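Local coordinates for regulatory protein PcrH (Pseudomonas aeruginosa, PDB 2XCB) that probably acts as a type III secretion chaperone, binding a segment of the translocator protein PopD through its tetratricopeptide-repeat fold, at residues A[11-15]-A[16-20]; A[95-99]-A[100-104]. One frame throughout, in Å; residues are numbered along the deposited sequence. Where two conformers were deposited one is given.

Interaction 1. Residues A[11-15]-A[16-20]; sequences RGLSE and DTLEQ
Ser14 and Thr17 meet across the first turn of helix 15-30, where the serine hydroxyl caps the helix. Ser14 OG lies 3.2 Å from Thr17 N, and the N-H points at it with an angle of 163°. The hydroxyl gets there because it sits between the backbone N and the carbonyl carbon (chi1 61°), turned toward the amides of the turn. Two backbone bonds follow: Leu18 N bonds to Ser14 O at 3.0 Å and Glu19 N to Glu15 O at 2.8 Å.

With Ser14 as N-cap, this is the start of the first helix of an all-helical chain, and it also faces the second subunit. Asp36 of that subunit hydrogen-bonds to both Ser14 OG and Thr17 OG1, while its Gln28 binds Asp16 OD2 and Thr17 OG1, tying the cap into the dimer.

Apolar contacts line another side of the turn. Leu13 CD1 reaches the methyl of Thr17, CG2, at 4.0 Å, the two side chains crossing at about a right angle; the same branch approaches Leu18 CD2 at 4.3 Å. Both leucines also rest on Leu47 of helix 34-47.

On the polar side of the turn, a water donates to Glu19 OE1 at 2.6 Å. Its longer link to Glu15 OE2, 3.3 Å, is doubtful, because it holds for one of two conformers of that glutamate. Arg53 forms a salt bridge with Glu19 OE1, which probably offsets part of the negative charge here.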
ATOM      1  N   ARG A  11      -7.532  -7.570  -3.406  1.00 50.60           N
ATOM      2  CA  ARG A  11      -7.296  -9.014  -3.500  1.00 50.46           C
ATOM      3  C   ARG A  11      -6.694  -9.426  -4.856  1.00 48.85           C
ATOM      4  O   ARG A  11      -7.090  -8.907  -5.881  1.00 49.54           O
ATOM      5  CB  ARG A  11      -8.595  -9.764  -3.253  1.00 51.32           C
ATOM      6  CG  ARG A  11      -9.884  -9.111  -3.824  1.00 56.05           C
ATOM      7  CD  ARG A  11     -11.175  -9.780  -3.221  1.00 65.26           C
ATOM      8  NE  ARG A  11     -11.006 -10.047  -1.780  1.00 70.35           N
ATOM      9  CZ  ARG A  11     -10.625 -11.213  -1.244  1.00 72.11           C
ATOM     10  NH1 ARG A  11     -10.413 -12.293  -2.003  1.00 71.87           N
ATOM     11  NH2 ARG A  11     -10.461 -11.297   0.070  1.00 73.85           N
ATOM     12  N   GLY A  12      -5.701 -10.306  -4.863  1.00 47.36           N
ATOM     13  CA  GLY A  12      -5.192 -10.832  -6.131  1.00 44.36           C
ATOM     14  C   GLY A  12      -3.957 -10.130  -6.697  1.00 42.66           C
ATOM     15  O   GLY A  12      -3.572 -10.400  -7.864  1.00 41.10           O
ATOM     16  N   LEU A  13      -3.334  -9.245  -5.896  1.00 39.44           N
ATOM     17  CA  LEU A  13      -2.079  -8.562  -6.310  1.00 36.82           C
ATOM     18  C   LEU A  13      -0.878  -9.508  -6.519  1.00 36.73           C
ATOM     19  O   LEU A  13      -0.733 -10.520  -5.821  1.00 36.01           O
ATOM     20  CB  LEU A  13      -1.681  -7.464  -5.321  1.00 35.67           C
ATOM     21  CG  LEU A  13      -2.554  -6.238  -5.017  1.00 34.42           C
ATOM     22  CD1 LEU A  13      -1.959  -5.459  -3.800  1.00 28.24           C
ATOM     23  CD2 LEU A  13      -2.776  -5.296  -6.229  1.00 28.97           C
ATOM     24  N   SER A  14       0.021  -9.170  -7.449  1.00 35.44           N
ATOM     25  CA  SER A  14       1.170 -10.044  -7.675  1.00 35.21           C
ATOM     26  C   SER A  14       2.099  -9.964  -6.471  1.00 35.41           C
ATOM     27  O   SER A  14       2.004  -9.033  -5.678  1.00 33.91           O
ATOM     28  CB  SER A  14       1.967  -9.589  -8.893  1.00 35.16           C
ATOM     29  OG  SER A  14       2.463  -8.273  -8.669  1.00 30.37           O
ATOM     30  N   GLU A  15       3.010 -10.933  -6.384  1.00 36.16           N
ATOM     31  CA  GLU A  15       4.020 -10.979  -5.326  0.50 36.24           C
ATOM     32  C   GLU A  15       4.873  -9.736  -5.389  1.00 35.34           C
ATOM     33  O   GLU A  15       5.232  -9.151  -4.363  1.00 35.33           O
ATOM     34  CB  GLU A  15       4.922 -12.223  -5.433  0.50 36.60           C
ATOM     35  CG  GLU A  15       5.825 -12.407  -4.169  0.50 39.84           C
ATOM     36  CD  GLU A  15       6.952 -13.434  -4.315  0.50 42.62           C
ATOM     37  OE1 GLU A  15       7.093 -14.027  -5.408  0.50 43.09           O
ATOM     38  OE2 GLU A  15       7.694 -13.647  -3.322  0.50 42.67           O
ATOM     39  N   ASP A  16       5.199  -9.302  -6.611  1.00 34.87           N
ATOM     40  CA  ASP A  16       6.104  -8.162  -6.741  1.00 33.47           C
ATOM     41  C   ASP A  16       5.500  -6.874  -6.209  1.00 31.58           C
ATOM     42  O   ASP A  16       6.219  -6.061  -5.617  1.00 30.24           O
ATOM     43  CB  ASP A  16       6.589  -7.957  -8.173  1.00 35.45           C
ATOM     44  CG  ASP A  16       7.393  -6.696  -8.319  1.00 37.29           C
ATOM     45  OD1 ASP A  16       8.606  -6.728  -8.030  1.00 46.06           O
ATOM     46  OD2 ASP A  16       6.812  -5.645  -8.707  1.00 43.97           O
ATOM     47  N   THR A  17       4.181  -6.701  -6.402  1.00 31.55           N
ATOM     48  CA  THR A  17       3.449  -5.564  -5.783  1.00 30.30           C
ATOM     49  C   THR A  17       3.333  -5.717  -4.266  1.00 29.34           C
ATOM     50  O   THR A  17       3.569  -4.748  -3.549  1.00 27.47           O
ATOM     51  CB  THR A  17       2.024  -5.319  -6.380  1.00 30.42           C
ATOM     52  OG1 THR A  17       2.168  -4.999  -7.760  1.00 30.85           O
ATOM     53  CG2 THR A  17       1.317  -4.095  -5.700  1.00 26.85           C
ATOM     54  N   LEU A  18       2.974  -6.915  -3.782  1.00 28.29           N
ATOM     55  CA  LEU A  18       3.096  -7.186  -2.312  1.00 27.64           C
ATOM     56  C   LEU A  18       4.446  -6.841  -1.700  1.00 26.62           C
ATOM     57  O   LEU A  18       4.526  -6.231  -0.645  1.00 25.94           O
ATOM     58  CB  LEU A  18       2.740  -8.628  -1.979  1.00 28.76           C
ATOM     59  CG  LEU A  18       1.294  -8.917  -2.317  1.00 30.52           C
ATOM     60  CD1 LEU A  18       1.013 -10.382  -2.281  1.00 33.96           C
ATOM     61  CD2 LEU A  18       0.381  -8.148  -1.401  1.00 29.91           C
ATOM     62  N   GLU A  19       5.526  -7.199  -2.383  1.00 28.21           N
ATOM     63  CA  GLU A  19       6.862  -6.875  -1.937  1.00 28.89           C
ATOM     64  C   GLU A  19       7.085  -5.377  -1.820  1.00 29.44           C
ATOM     65  O   GLU A  19       7.671  -4.885  -0.842  1.00 29.73           O
ATOM     66  CB  GLU A  19       7.891  -7.500  -2.867  1.00 29.75           C
ATOM     67  CG  GLU A  19       9.277  -7.665  -2.243  1.00 35.28           C
ATOM     68  CD  GLU A  19       9.262  -8.107  -0.738  1.00 37.37           C
ATOM     69  OE1 GLU A  19       8.623  -9.153  -0.429  1.00 32.86           O
ATOM     70  OE2 GLU A  19       9.890  -7.359   0.095  1.00 39.70           O
ATOM     71  N   GLN A  20       6.605  -4.626  -2.798  1.00 28.35           N
ATOM     72  CA  GLN A  20       6.714  -3.174  -2.703  1.00 27.11           C
ATOM     73  C   GLN A  20       5.828  -2.576  -1.618  1.00 24.98           C
ATOM     74  O   GLN A  20       6.185  -1.566  -0.953  1.00 24.22           O
ATOM     75  CB  GLN A  20       6.424  -2.533  -4.073  1.00 29.11           C
ATOM     76  CG  GLN A  20       7.478  -2.876  -5.130  1.00 33.92           C
ATOM     77  CD  GLN A  20       7.019  -2.473  -6.542  1.00 42.07           C
ATOM     78  OE1 GLN A  20       6.444  -1.407  -6.718  1.00 45.81           O
ATOM     79  NE2 GLN A  20       7.254  -3.339  -7.540  1.00 44.12           N
TER
HETATM   80  O   HOH W   1       8.375 -10.545  -2.624  1.00 96.53           O

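Interaction 2. Residues A[95-99]-A[100-104]; sequences CHLQL and GDLDG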
ATOM      1  N   CYS A  95       5.465  -7.383  25.711  1.00 18.81           N
ATOM      2  CA  CYS A  95       4.083  -6.962  25.840  1.00 18.35           C
ATOM      3  C   CYS A  95       3.531  -7.576  27.127  1.00 19.14           C
ATOM      4  O   CYS A  95       2.827  -6.878  27.820  1.00 20.98           O
ATOM      5  CB  CYS A  95       3.188  -7.418  24.643  1.00 17.95           C
ATOM      6  SG  CYS A  95       3.785  -6.690  23.022  1.00 20.28           S
ATOM      7  N   HIS A  96       3.813  -8.851  27.417  1.00 18.72           N
ATOM      8  CA  HIS A  96       3.273  -9.430  28.635  1.00 19.00           C
ATOM      9  C   HIS A  96       3.752  -8.648  29.864  1.00 20.02           C
ATOM     10  O   HIS A  96       3.023  -8.435  30.829  1.00 20.50           O
ATOM     11  CB  HIS A  96       3.728 -10.876  28.768  1.00 19.98           C
ATOM     12  CG  HIS A  96       2.976 -11.850  27.914  1.00 19.99           C
ATOM     13  ND1 HIS A  96       1.610 -11.985  27.968  1.00 19.29           N
ATOM     14  CD2 HIS A  96       3.400 -12.694  26.943  1.00 20.48           C
ATOM     15  CE1 HIS A  96       1.228 -12.956  27.148  1.00 22.24           C
ATOM     16  NE2 HIS A  96       2.300 -13.408  26.517  1.00 22.51           N
ATOM     17  N   LEU A  97       5.007  -8.241  29.822  1.00 20.04           N
ATOM     18  CA  LEU A  97       5.644  -7.496  30.919  1.00 21.57           C
ATOM     19  C   LEU A  97       4.937  -6.169  31.116  1.00 22.11           C
ATOM     20  O   LEU A  97       4.484  -5.838  32.232  1.00 21.33           O
ATOM     21  CB  LEU A  97       7.124  -7.267  30.553  1.00 22.07           C
ATOM     22  CG  LEU A  97       8.265  -7.919  31.313  1.00 28.52           C
ATOM     23  CD1 LEU A  97       9.533  -6.996  31.195  1.00 25.25           C
ATOM     24  CD2 LEU A  97       7.886  -8.106  32.807  1.00 24.23           C
ATOM     25  N   GLN A  98       4.706  -5.446  30.022  1.00 21.00           N
ATOM     26  CA  GLN A  98       3.983  -4.163  30.137  0.50 21.77           C
ATOM     27  C   GLN A  98       2.542  -4.366  30.602  1.00 22.26           C
ATOM     28  O   GLN A  98       1.945  -3.469  31.241  1.00 23.41           O
ATOM     29  CB  GLN A  98       4.114  -3.279  28.873  0.50 21.70           C
ATOM     30  CG  GLN A  98       5.558  -2.846  28.556  0.50 20.06           C
ATOM     31  CD  GLN A  98       6.367  -2.295  29.779  0.50 22.72           C
ATOM     32  OE1 GLN A  98       6.022  -1.251  30.351  0.50 20.38           O
ATOM     33  NE2 GLN A  98       7.452  -3.016  30.168  0.50 22.30           N
ATOM     34  N   LEU A  99       2.010  -5.563  30.421  1.00 22.24           N
ATOM     35  CA  LEU A  99       0.662  -5.853  30.958  1.00 22.79           C
ATOM     36  C   LEU A  99       0.706  -6.358  32.376  1.00 23.32           C
ATOM     37  O   LEU A  99      -0.342  -6.598  32.976  1.00 23.93           O
ATOM     38  CB  LEU A  99      -0.131  -6.883  30.071  1.00 23.15           C
ATOM     39  CG  LEU A  99      -0.953  -6.397  28.840  1.00 26.03           C
ATOM     40  CD1 LEU A  99      -0.256  -5.279  28.309  1.00 28.91           C
ATOM     41  CD2 LEU A  99      -1.107  -7.507  27.729  1.00 23.89           C
ATOM     42  N   GLY A 100       1.877  -6.506  32.951  1.00 23.30           N
ATOM     43  CA  GLY A 100       1.937  -6.950  34.351  1.00 25.90           C
ATOM     44  C   GLY A 100       1.796  -8.465  34.475  1.00 27.42           C
ATOM     45  O   GLY A 100       1.430  -9.005  35.553  1.00 27.07           O
ATOM     46  N   ASP A 101       2.070  -9.172  33.386  1.00 26.13           N
ATOM     47  CA  ASP A 101       1.863 -10.621  33.391  1.00 26.46           C
ATOM     48  C   ASP A 101       3.218 -11.257  33.407  1.00 25.40           C
ATOM     49  O   ASP A 101       3.768 -11.530  32.371  1.00 24.09           O
ATOM     50  CB  ASP A 101       1.034 -11.087  32.159  1.00 26.44           C
ATOM     51  CG  ASP A 101       0.840 -12.611  32.080  1.00 28.74           C
ATOM     52  OD1 ASP A 101       1.422 -13.458  32.845  1.00 24.09           O
ATOM     53  OD2 ASP A 101       0.088 -12.983  31.172  1.00 32.50           O
ATOM     54  N   LEU A 102       3.715 -11.583  34.586  1.00 23.49           N
ATOM     55  CA  LEU A 102       5.090 -12.087  34.698  1.00 23.86           C
ATOM     56  C   LEU A 102       5.343 -13.486  34.176  1.00 22.34           C
ATOM     57  O   LEU A 102       6.441 -13.807  33.698  1.00 19.42           O
ATOM     58  CB  LEU A 102       5.578 -12.002  36.188  1.00 23.31           C
ATOM     59  CG  LEU A 102       5.717 -10.600  36.757  1.00 29.34           C
ATOM     60  CD1 LEU A 102       6.368 -10.644  38.153  1.00 35.87           C
ATOM     61  CD2 LEU A 102       6.569  -9.747  35.857  1.00 34.15           C
ATOM     62  N   ASP A 103       4.361 -14.344  34.374  1.00 21.91           N
ATOM     63  CA  ASP A 103       4.430 -15.713  33.864  1.00 24.01           C
ATOM     64  C   ASP A 103       4.448 -15.745  32.314  1.00 23.33           C
ATOM     65  O   ASP A 103       5.238 -16.475  31.711  1.00 22.49           O
ATOM     66  CB  ASP A 103       3.195 -16.489  34.334  1.00 25.34           C
ATOM     67  CG  ASP A 103       3.194 -16.752  35.870  1.00 29.64           C
ATOM     68  OD1 ASP A 103       4.232 -16.597  36.495  1.00 29.87           O
ATOM     69  OD2 ASP A 103       2.122 -17.091  36.439  1.00 34.84           O
ATOM     70  N   GLY A 104       3.579 -14.947  31.671  1.00 21.52           N
ATOM     71  CA  GLY A 104       3.662 -14.848  30.210  1.00 20.78           C
ATOM     72  C   GLY A 104       5.040 -14.327  29.784  1.00 19.73           C
ATOM     73  O   GLY A 104       5.632 -14.815  28.829  1.00 19.61           O
TER
HETATM   74  O   HOH W   2      -0.575 -10.878  29.167  1.00 27.47           O
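The imidazole of His96 packs against Gly104 across the turn from helix 87-98 to helix 102-117. Its CG stands anti to the carbonyl carbon, beside the backbone N (chi1 -78°), which swings the ring across the start of the second helix. Gly104, without a side chain, brings its CA directly over one ring face in a CH-pi contact, 3.9 Å from the His96 centroid and offset toward the rim.

Asp101 runs alongside His96 and points the same way, its carboxylate plane turned 72° from the ring. A water in the plane of the imidazole, 2.7 Å from His96 ND1, donates to Asp101 OD2 and so links the two groups. Asp101 OD1 accepts from Gly104 N at 2.9 Å, from above the carboxylate plane, and this bond makes Asp101 the N-cap of helix 102-117. Holding CG anti to the backbone N (chi1 177°) carries the carboxylate to where OD1 meets Gly104 N and OD2 meets the water beside the ring.

A Schellman motif ends the preceding helix. Gly100 N, in a residue with positive phi, donates to Leu97 O at 2.8 Å, and Asp101 N bonds to His96 O, also at 2.8 Å. This motif runs straight into the N-cap of helix 102-117, a short turn between consecutive helices, consistent with the tetratricopeptide-repeat fold of this chaperone family.

Leu97 CD2 and Leu102 CD2 meet at 3.7 Å. Both side chains set out away from the other segment, and their ends come back to touch. From helix 123-140, Met132 and Val136 pack on Leu97, and Lys140 on Leu102.

Interactions 1 and 2 lie on opposite sides of the chain's centre, their own centres 36 Å apart and their nearest atoms about 24 Å apart, so neither touches the other. Each includes a helix N-cap: residues 11-20 open the first helix, whereas residues 95-104 close one helix and start the next. Their surroundings differ. Interaction 1 borders the second subunit and, through Glu19, an apolar side chain of the bound peptide, the chaperone-binding region of PopD. Interaction 2 is a surface turn that no other protein chain of the assembly touches; its neighbours are helices 68-81 and 123-140 of the same chain.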